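Local structure of ICChI, a glycosylated chitinase (Ipomoea carnea, 6IDN) at residues Ile5-Asp10 against Ile28-Leu33; Phe75-Gly80 against Asp123-Asp128; Ala159-Asp164 against Tyr184-Cys189. The protein hydrolyses chitin as a glycosylated plant chitinase of the TIM-barrel glycosyl hydrolase family 18, and also has lysozyme activity. All coordinates share one frame; numbering follows the deposited sequence.

Contact 1. Residues Ile5-Asp10 against Ile28-Leu33; sequences IYWGQD and INIGFL
Trp7 packs against Ile28 and Ile30 on one face of two neighbouring parallel strands, its CB 3.8 Å from Ile28 CG2. Trp7 CE3 lies 4.0 Å from Ile30 CG1. CG stands anti to the backbone N (chi1 175°), and the indole runs alongside Ile30, both pointing the same way. Ile5 and Ile28 also lie side by side, with Ile5 CG2 3.8 Å from Ile28 CD1, and helix 16-21 covers Trp7 and Ile28. On the face of Tyr6 and Asn29, which looks into the barrel, Asn29 CB sits over the phenol in a CH-pi contact, 3.8 Å from the Tyr6 ring centroid. Asn29 ND2 lies above the same ring nearer its rim, 3.5 Å from Tyr6 CZ, and the phenol OH is hydrogen-bonded to Asp123. Strand 2-7, helix 16-21 and strand 27-36 form a beta-alpha-beta unit of the TIM barrel. Its strands are laced by Asn29 N to Ile5 O, Trp7 N to Asn29 O and Gly31 N to Trp7 O. Further along, Tyr6 CE2 meets Phe32 CE1 at 3.9 Å, the ring planes 37° apart. A cis peptide joins Gly31 to Phe32; non-proline cis bonds also occur in the barrel of the related hevamine. At the polar edge Gln9 crosses Phe32 at about a right angle, CG 3.6 Å from Phe32 CD2. Its chain bends at chi2 (-58°), bringing NE2 within 2.9 Å of Gly31 O; the amide donates in its own plane but arrives above that of the carbonyl.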
loop_
_atom_site.group_PDB
_atom_site.type_symbol
_atom_site.label_atom_id
_atom_site.label_comp_id
_atom_site.label_asym_id
_atom_site.label_seq_id
_atom_site.Cartn_x
_atom_site.Cartn_y
_atom_site.Cartn_z
ATOM N N ILE A 5 0.321 -3.486 -6.512
ATOM C CA ILE A 5 -0.698 -4.462 -6.155
ATOM C C ILE A 5 -0.458 -4.949 -4.738
ATOM O O ILE A 5 0.679 -5.010 -4.267
ATOM C CB ILE A 5 -0.746 -5.656 -7.134
ATOM C CG1 ILE A 5 -2.075 -6.406 -6.953
ATOM C CG2 ILE A 5 0.462 -6.581 -6.923
ATOM C CD1 ILE A 5 -2.597 -7.064 -8.198
ATOM N N TYR A 6 -1.553 -5.312 -4.063
ATOM C CA TYR A 6 -1.492 -5.929 -2.744
ATOM C C TYR A 6 -1.382 -7.447 -2.848
ATOM O O TYR A 6 -2.091 -8.089 -3.629
ATOM C CB TYR A 6 -2.726 -5.559 -1.917
ATOM C CG TYR A 6 -2.635 -4.168 -1.343
ATOM C CD1 TYR A 6 -3.003 -3.063 -2.100
ATOM C CD2 TYR A 6 -2.185 -3.954 -0.045
ATOM C CE1 TYR A 6 -2.899 -1.789 -1.595
ATOM C CE2 TYR A 6 -2.091 -2.673 0.481
ATOM C CZ TYR A 6 -2.453 -1.597 -0.308
ATOM O OH TYR A 6 -2.351 -0.317 0.184
ATOM N N TRP A 7 -0.510 -8.007 -2.020
ATOM C CA TRP A 7 -0.324 -9.445 -1.937
ATOM C C TRP A 7 -0.258 -9.834 -0.469
ATOM O O TRP A 7 0.205 -9.057 0.371
ATOM C CB TRP A 7 0.951 -9.879 -2.675
ATOM C CG TRP A 7 1.313 -11.339 -2.559
ATOM C CD1 TRP A 7 1.030 -12.314 -3.460
ATOM C CD2 TRP A 7 2.060 -11.976 -1.501
ATOM N NE1 TRP A 7 1.541 -13.530 -3.034
ATOM C CE2 TRP A 7 2.175 -13.339 -1.832
ATOM C CE3 TRP A 7 2.635 -11.521 -0.309
ATOM C CZ2 TRP A 7 2.834 -14.247 -1.014
ATOM C CZ3 TRP A 7 3.288 -12.424 0.502
ATOM C CH2 TRP A 7 3.385 -13.769 0.146
ATOM N N GLY A 8 -0.756 -11.028 -0.163
ATOM C CA GLY A 8 -0.635 -11.562 1.179
ATOM C C GLY A 8 -1.921 -12.089 1.780
ATOM O O GLY A 8 -1.880 -12.920 2.690
ATOM N N GLN A 9 -3.072 -11.624 1.292
ATOM C CA GLN A 9 -4.327 -11.857 1.989
ATOM C C GLN A 9 -5.177 -12.961 1.365
ATOM O O GLN A 9 -6.356 -13.095 1.721
ATOM C CB GLN A 9 -5.116 -10.550 2.085
ATOM C CG GLN A 9 -4.536 -9.567 3.103
ATOM C CD GLN A 9 -4.476 -10.172 4.485
ATOM O OE1 GLN A 9 -5.514 -10.464 5.087
ATOM N NE2 GLN A 9 -3.257 -10.405 4.991
ATOM N N ASP A 10 -4.606 -13.780 0.483
ATOM C CA ASP A 10 -5.265 -15.012 0.060
ATOM C C ASP A 10 -4.203 -16.015 -0.370
ATOM O O ASP A 10 -3.479 -15.779 -1.343
ATOM C CB ASP A 10 -6.268 -14.753 -1.072
ATOM C CG ASP A 10 -7.244 -15.900 -1.248
ATOM O OD1 ASP A 10 -6.787 -17.045 -1.464
ATOM O OD2 ASP A 10 -8.470 -15.659 -1.171
ATOM N N ILE A 28 4.905 -4.057 -4.944
ATOM C CA ILE A 28 4.092 -5.046 -4.239
ATOM C C ILE A 28 3.919 -4.565 -2.813
ATOM O O ILE A 28 4.910 -4.369 -2.102
ATOM C CB ILE A 28 4.732 -6.446 -4.221
ATOM C CG1 ILE A 28 5.285 -6.834 -5.593
ATOM C CG2 ILE A 28 3.727 -7.494 -3.704
ATOM C CD1 ILE A 28 4.231 -7.105 -6.609
ATOM N N ASN A 29 2.671 -4.409 -2.380
ATOM C CA ASN A 29 2.376 -4.132 -0.974
ATOM C C ASN A 29 2.023 -5.447 -0.291
ATOM O O ASN A 29 0.990 -6.047 -0.597
ATOM C CB ASN A 29 1.222 -3.148 -0.827
ATOM C CG ASN A 29 1.532 -1.802 -1.404
ATOM O OD1 ASN A 29 2.626 -1.275 -1.213
ATOM N ND2 ASN A 29 0.552 -1.219 -2.101
ATOM N N ILE A 30 2.852 -5.874 0.658
ATOM C CA ILE A 30 2.600 -7.103 1.408
ATOM C C ILE A 30 1.757 -6.732 2.628
ATOM O O ILE A 30 2.227 -6.034 3.530
ATOM C CB ILE A 30 3.906 -7.792 1.829
ATOM C CG1 ILE A 30 4.740 -8.216 0.609
ATOM C CG2 ILE A 30 3.617 -8.989 2.754
ATOM C CD1 ILE A 30 6.050 -8.936 0.974
ATOM N N GLY A 31 0.515 -7.199 2.670
ATOM C CA GLY A 31 -0.389 -6.904 3.778
ATOM C C GLY A 31 -0.726 -8.190 4.511
ATOM O O GLY A 31 -0.832 -9.246 3.883
ATOM N N PHE A 32 -0.899 -8.112 5.838
ATOM C CA PHE A 32 -0.917 -6.884 6.636
ATOM C C PHE A 32 -0.285 -7.075 8.002
ATOM O O PHE A 32 -0.353 -8.158 8.576
ATOM C CB PHE A 32 -2.351 -6.388 6.858
ATOM C CG PHE A 32 -2.987 -5.810 5.634
ATOM C CD1 PHE A 32 -2.561 -4.585 5.127
ATOM C CD2 PHE A 32 -4.005 -6.488 4.987
ATOM C CE1 PHE A 32 -3.159 -4.037 3.993
ATOM C CE2 PHE A 32 -4.598 -5.957 3.853
ATOM C CZ PHE A 32 -4.170 -4.731 3.348
ATOM N N LEU A 33 0.315 -6.016 8.542
ATOM C CA LEU A 33 0.646 -5.986 9.967
ATOM C C LEU A 33 -0.620 -5.539 10.689
ATOM O O LEU A 33 -0.985 -4.361 10.656
ATOM C CB LEU A 33 1.820 -5.049 10.242
ATOM C CG LEU A 33 2.521 -5.215 11.594
ATOM C CD1 LEU A 33 3.367 -6.490 11.601
ATOM C CD2 LEU A 33 3.389 -4.013 11.912
#

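Contact 2. Residues Phe75-Gly80 against Asp123-Asp128; sequences FLSLGG and DFDIED
Leu76, Leu78 and Gly80 alternate with Asp123 and Asp125 in the backbone ladder of two parallel strands. Asp123 N donates to Leu76 O, Leu78 N to Asp123 O and Gly80 N to Asp125 O (2.9 Å), all nearly straight; Asp125 N reaches Leu78 O at 3.0 Å through a more bent bond. At Gly79, phi 103° and psi -112° would jam a CB against the preceding carbonyl and drive it into Asp125 O. Among side-chain polar contacts, Ser77 OG, in one of its two conformers, donates to Asp123 OD2 on its anti side (2.6 Å). Asp123 CG is anti to its backbone N (chi1 173°), which carries the carboxylate, with Tyr6 OH as second hydrogen-bond partner of OD2, across to this hydroxyl. Apolar contact is looser: Leu78 CB lies 4.2 Å from Ile126 CD1. Asp125 CB makes van der Waals contact with Leu78 O (3.4 Å). Asp123, Asp125 and Glu127 spell the DxDxE signature of family 18, which carries the catalytic acid in relatives. Leu78 and Phe124 turn to Leu137 of helix 134-148, and Ile126 to its Tyr134; strand 27-36 flanks one side of the pair and strand 153-156 the other.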
loop_
_atom_site.group_PDB
_atom_site.type_symbol
_atom_site.label_atom_id
_atom_site.label_comp_id
_atom_site.label_asym_id
_atom_site.label_seq_id
_atom_site.Cartn_x
_atom_site.Cartn_y
_atom_site.Cartn_z
ATOM N N PHE A 75 6.885 -3.294 -0.365
ATOM C CA PHE A 75 6.560 -2.605 0.875
ATOM C C PHE A 75 5.832 -3.539 1.836
ATOM O O PHE A 75 5.121 -4.453 1.411
ATOM C CB PHE A 75 5.664 -1.375 0.616
ATOM C CG PHE A 75 6.250 -0.353 -0.330
ATOM C CD1 PHE A 75 7.628 -0.258 -0.548
ATOM C CD2 PHE A 75 5.414 0.520 -1.000
ATOM C CE1 PHE A 75 8.142 0.704 -1.431
ATOM C CE2 PHE A 75 5.910 1.479 -1.878
ATOM C CZ PHE A 75 7.285 1.562 -2.103
ATOM N N LEU A 76 5.966 -3.259 3.136
ATOM C CA LEU A 76 5.091 -3.849 4.147
ATOM C C LEU A 76 3.921 -2.910 4.410
ATOM O O LEU A 76 4.126 -1.719 4.677
ATOM C CB LEU A 76 5.846 -4.089 5.457
ATOM C CG LEU A 76 4.940 -4.548 6.611
ATOM C CD1 LEU A 76 4.459 -5.979 6.382
ATOM C CD2 LEU A 76 5.647 -4.459 7.949
ATOM N N SER A 77 2.700 -3.440 4.351
ATOM C CA SER A 77 1.497 -2.637 4.551
ATOM C C SER A 77 1.000 -2.776 5.986
ATOM O O SER A 77 0.703 -3.886 6.440
ATOM C CB SER A 77 0.393 -3.028 3.573
ATOM O OG SER A 77 -0.696 -2.118 3.646
ATOM N N LEU A 78 0.871 -1.639 6.674
ATOM C CA LEU A 78 0.299 -1.577 8.014
ATOM C C LEU A 78 -1.217 -1.520 7.962
ATOM O O LEU A 78 -1.793 -0.706 7.233
ATOM C CB LEU A 78 0.778 -0.334 8.761
ATOM C CG LEU A 78 2.268 -0.025 8.776
ATOM C CD1 LEU A 78 2.491 1.297 9.501
ATOM C CD2 LEU A 78 3.086 -1.150 9.426
ATOM N N GLY A 79 -1.863 -2.350 8.776
ATOM C CA GLY A 79 -3.260 -2.109 9.073
ATOM C C GLY A 79 -4.228 -3.016 8.344
ATOM O O GLY A 79 -4.263 -4.225 8.591
ATOM N N GLY A 80 -5.007 -2.449 7.433
ATOM C CA GLY A 80 -6.014 -3.210 6.730
ATOM C C GLY A 80 -7.352 -3.163 7.438
ATOM O O GLY A 80 -7.550 -2.481 8.451
ATOM N N ASP A 123 3.804 0.899 3.739
ATOM C CA ASP A 123 2.524 1.370 3.214
ATOM C C ASP A 123 1.562 1.542 4.385
ATOM O O ASP A 123 1.431 0.641 5.218
ATOM C CB ASP A 123 1.965 0.362 2.207
ATOM C CG ASP A 123 0.556 0.693 1.746
ATOM O OD1 ASP A 123 0.362 1.794 1.194
ATOM O OD2 ASP A 123 -0.335 -0.172 1.901
ATOM N N PHE A 124 0.891 2.695 4.448
ATOM C CA PHE A 124 -0.012 3.023 5.560
ATOM C C PHE A 124 -1.443 2.770 5.089
ATOM O O PHE A 124 -2.070 3.648 4.501
ATOM C CB PHE A 124 0.127 4.487 5.978
ATOM C CG PHE A 124 1.380 4.835 6.741
ATOM C CD1 PHE A 124 2.648 4.493 6.279
ATOM C CD2 PHE A 124 1.280 5.594 7.903
ATOM C CE1 PHE A 124 3.779 4.864 6.985
ATOM C CE2 PHE A 124 2.412 5.991 8.615
ATOM C CZ PHE A 124 3.664 5.615 8.170
ATOM N N ASP A 125 -1.965 1.571 5.357
ATOM C CA ASP A 125 -3.342 1.234 4.980
ATOM C C ASP A 125 -4.235 1.283 6.216
ATOM O O ASP A 125 -4.833 0.305 6.635
ATOM C CB ASP A 125 -3.394 -0.135 4.293
ATOM C CG ASP A 125 -4.742 -0.415 3.641
ATOM O OD1 ASP A 125 -5.564 0.518 3.522
ATOM O OD2 ASP A 125 -5.003 -1.580 3.254
ATOM N N ILE A 126 -4.285 2.469 6.812
ATOM C CA ILE A 126 -4.969 2.680 8.086
ATOM C C ILE A 126 -6.461 2.857 7.807
ATOM O O ILE A 126 -6.878 3.868 7.245
ATOM C CB ILE A 126 -4.388 3.895 8.825
ATOM C CG1 ILE A 126 -2.859 3.775 8.952
ATOM C CG2 ILE A 126 -5.033 4.056 10.206
ATOM C CD1 ILE A 126 -2.373 2.407 9.481
ATOM N N GLU A 127 -7.268 1.870 8.205
ATOM C CA GLU A 127 -8.701 1.866 7.938
ATOM C C GLU A 127 -9.559 1.849 9.190
ATOM O O GLU A 127 -10.792 1.906 9.075
ATOM C CB GLU A 127 -9.096 0.645 7.096
ATOM C CG GLU A 127 -8.414 0.515 5.763
ATOM C CD GLU A 127 -8.885 -0.720 5.023
ATOM O OE1 GLU A 127 -10.106 -0.993 5.035
ATOM O OE2 GLU A 127 -8.039 -1.423 4.435
ATOM N N ASP A 128 -8.965 1.731 10.371
ATOM C CA ASP A 128 -9.756 1.730 11.592
ATOM C C ASP A 128 -8.848 2.114 12.748
ATOM O O ASP A 128 -7.632 2.228 12.597
ATOM C CB ASP A 128 -10.461 0.380 11.827
ATOM C CG ASP A 128 -9.512 -0.724 12.259
ATOM O OD1 ASP A 128 -8.615 -1.057 11.471
ATOM O OD2 ASP A 128 -9.676 -1.283 13.373
#

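Contact 3. Residues Ala159-Asp164 against Tyr184-Cys189; sequences ACEFPD and YNNPRC
Glu161 reaches from one loop to Asn186 and Arg188 on the other, and a single oxygen, OE1, takes a bond from each. CG, anti to the backbone N (chi1 -160°), and the extended chain beyond it carry the carboxylate across. The guanidinium approaches edge-on: Arg188 NH1 donates at 2.9 Å to the syn lone pair of Glu161 OE1 in a salt bridge, the two groups' planes 65° apart. Asn186 crosses Glu161 at about a right angle, its ND2 meeting OE1 on the anti side at 3.0 Å with the acceptor in the amide plane. That amide's other end is fixed too, as Asn186 OD1 accepts from Arg188 N at 3.0 Å in an Asx turn. An alanine at Glu161 would probably leave Arg188 without this counter-charge and the Asn186 amide without its carboxylate acceptor. The Cys160-Cys189 disulfide ties the loops covalently (chi3 80°), Cys160 SG lying 4.0 Å from Asn186 CB. Both cysteines are buried, whereas Arg188 lies at the surface. The loops follow strands 153-156 and 178-182, neighbours in the barrel, and precede helices 168-171 and 196-206; Trp206 of the latter hydrogen-bonds through NE1 to Cys160 O and meets the Phe162 ring edge-to-face.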
loop_
_atom_site.group_PDB
_atom_site.type_symbol
_atom_site.label_atom_id
_atom_site.label_comp_id
_atom_site.label_asym_id
_atom_site.label_seq_id
_atom_site.Cartn_x
_atom_site.Cartn_y
_atom_site.Cartn_z
ATOM N N ALA A 159 -8.941 6.375 1.621
ATOM C CA ALA A 159 -10.136 6.244 0.802
ATOM C C ALA A 159 -10.400 7.563 0.080
ATOM O O ALA A 159 -9.806 8.599 0.387
ATOM C CB ALA A 159 -11.328 5.830 1.665
ATOM N N CYS A 160 -11.309 7.539 -0.903
ATOM C CA CYS A 160 -11.360 8.673 -1.819
ATOM C C CYS A 160 -12.049 9.915 -1.263
ATOM O O CYS A 160 -11.891 10.984 -1.855
ATOM C CB CYS A 160 -12.017 8.287 -3.152
ATOM S SG CYS A 160 -13.659 7.473 -3.111
ATOM N N GLU A 161 -12.821 9.821 -0.174
ATOM C CA GLU A 161 -13.516 11.003 0.342
ATOM C C GLU A 161 -12.503 11.864 1.087
ATOM O O GLU A 161 -11.946 11.445 2.105
ATOM C CB GLU A 161 -14.696 10.612 1.234
ATOM C CG GLU A 161 -15.716 11.718 1.414
ATOM C CD GLU A 161 -17.053 11.226 1.923
ATOM O OE1 GLU A 161 -17.202 10.010 2.190
ATOM O OE2 GLU A 161 -17.955 12.074 2.070
ATOM N N PHE A 162 -12.234 13.048 0.558
ATOM C CA PHE A 162 -11.196 13.939 1.048
ATOM C C PHE A 162 -11.783 14.944 2.035
ATOM O O PHE A 162 -12.857 15.510 1.785
ATOM C CB PHE A 162 -10.552 14.683 -0.128
ATOM C CG PHE A 162 -9.411 15.585 0.263
ATOM C CD1 PHE A 162 -9.661 16.873 0.714
ATOM C CD2 PHE A 162 -8.102 15.145 0.186
ATOM C CE1 PHE A 162 -8.620 17.719 1.081
ATOM C CE2 PHE A 162 -7.053 15.975 0.543
ATOM C CZ PHE A 162 -7.315 17.269 0.995
ATOM N N PRO A 163 -11.117 15.201 3.173
ATOM C CA PRO A 163 -9.877 14.575 3.636
ATOM C C PRO A 163 -10.156 13.249 4.336
ATOM O O PRO A 163 -11.250 13.087 4.885
ATOM C CB PRO A 163 -9.312 15.613 4.607
ATOM C CG PRO A 163 -10.521 16.290 5.164
ATOM C CD PRO A 163 -11.552 16.303 4.058
ATOM N N ASP A 164 -9.197 12.322 4.288
ATOM C CA ASP A 164 -9.349 11.014 4.910
ATOM C C ASP A 164 -9.118 11.122 6.413
ATOM O O ASP A 164 -8.080 11.619 6.854
ATOM C CB ASP A 164 -8.351 10.034 4.286
ATOM C CG ASP A 164 -8.504 8.640 4.819
ATOM O OD1 ASP A 164 -9.317 7.878 4.256
ATOM O OD2 ASP A 164 -7.835 8.310 5.816
ATOM N N TYR A 184 -13.023 3.062 -4.349
ATOM C CA TYR A 184 -13.914 1.913 -4.258
ATOM C C TYR A 184 -14.461 1.845 -2.849
ATOM O O TYR A 184 -13.886 2.402 -1.910
ATOM C CB TYR A 184 -13.244 0.577 -4.639
ATOM C CG TYR A 184 -11.906 0.228 -3.987
ATOM C CD1 TYR A 184 -10.706 0.687 -4.528
ATOM C CD2 TYR A 184 -11.844 -0.588 -2.861
ATOM C CE1 TYR A 184 -9.478 0.355 -3.967
ATOM C CE2 TYR A 184 -10.623 -0.922 -2.288
ATOM C CZ TYR A 184 -9.441 -0.440 -2.838
ATOM O OH TYR A 184 -8.217 -0.768 -2.279
ATOM N N ASN A 185 -15.596 1.169 -2.735
ATOM C CA ASN A 185 -16.350 1.048 -1.486
ATOM C C ASN A 185 -16.775 2.402 -0.931
ATOM O O ASN A 185 -17.019 2.527 0.274
ATOM C CB ASN A 185 -15.562 0.265 -0.428
ATOM C CG ASN A 185 -15.336 -1.177 -0.830
ATOM O OD1 ASN A 185 -16.117 -1.735 -1.591
ATOM N ND2 ASN A 185 -14.267 -1.787 -0.313
ATOM N N ASN A 186 -16.880 3.427 -1.779
ATOM C CA ASN A 186 -17.470 4.702 -1.367
ATOM C C ASN A 186 -18.193 5.313 -2.550
ATOM O O ASN A 186 -17.600 6.046 -3.350
ATOM C CB ASN A 186 -16.434 5.681 -0.818
ATOM C CG ASN A 186 -17.090 6.870 -0.142
ATOM O OD1 ASN A 186 -18.267 7.146 -0.374
ATOM N ND2 ASN A 186 -16.336 7.583 0.690
ATOM N N PRO A 187 -19.498 5.059 -2.678
ATOM C CA PRO A 187 -20.257 5.594 -3.823
ATOM C C PRO A 187 -20.304 7.116 -3.891
ATOM O O PRO A 187 -20.773 7.655 -4.897
ATOM C CB PRO A 187 -21.660 5.009 -3.616
ATOM C CG PRO A 187 -21.426 3.762 -2.799
ATOM C CD PRO A 187 -20.297 4.117 -1.876
ATOM N N ARG A 188 -19.828 7.823 -2.868
ATOM C CA ARG A 188 -19.786 9.276 -2.955
ATOM C C ARG A 188 -18.718 9.753 -3.935
ATOM O O ARG A 188 -18.858 10.828 -4.531
ATOM C CB ARG A 188 -19.560 9.866 -1.559
ATOM C CG ARG A 188 -20.680 9.530 -0.567
ATOM C CD ARG A 188 -20.300 9.896 0.869
ATOM N NE ARG A 188 -21.227 9.301 1.834
ATOM C CZ ARG A 188 -20.885 8.907 3.058
ATOM N NH1 ARG A 188 -19.630 9.050 3.482
ATOM N NH2 ARG A 188 -21.802 8.369 3.860
ATOM N N CYS A 189 -17.651 8.977 -4.133
ATOM C CA CYS A 189 -16.570 9.414 -5.004
ATOM C C CYS A 189 -16.082 8.382 -6.016
ATOM O O CYS A 189 -15.277 8.750 -6.874
ATOM C CB CYS A 189 -15.358 9.894 -4.180
ATOM S SG CYS A 189 -15.000 8.945 -2.645
HETATM O O HOH W 1 -13.922 7.551 1.492
#

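How the contacts relate
Contacts 1, 2 and 3 follow one another along the chain and round the same family 18 barrel. Contacts 1 and 2, with centres about 9 Å apart, share one sheet: strands 27-36 and 73-80 are neighbours, bonded from Ile30 O to Ser77 N, so strands 2-7, 27-36, 73-80 and 121-126 form one continuous arc. Inside it the Tyr6-Asp123 pair joins contact 1 to contact 2 and its DxDxE motif. Contact 3 touches neither; its centre lies about 21 Å from that of contact 1 and 17 Å from that of contact 2. It joins loops that follow strands 153-156 and 178-182, the next two after 121-126. Two contacts thus build the barrel wall, and the third crosslinks loops beyond its strand ends.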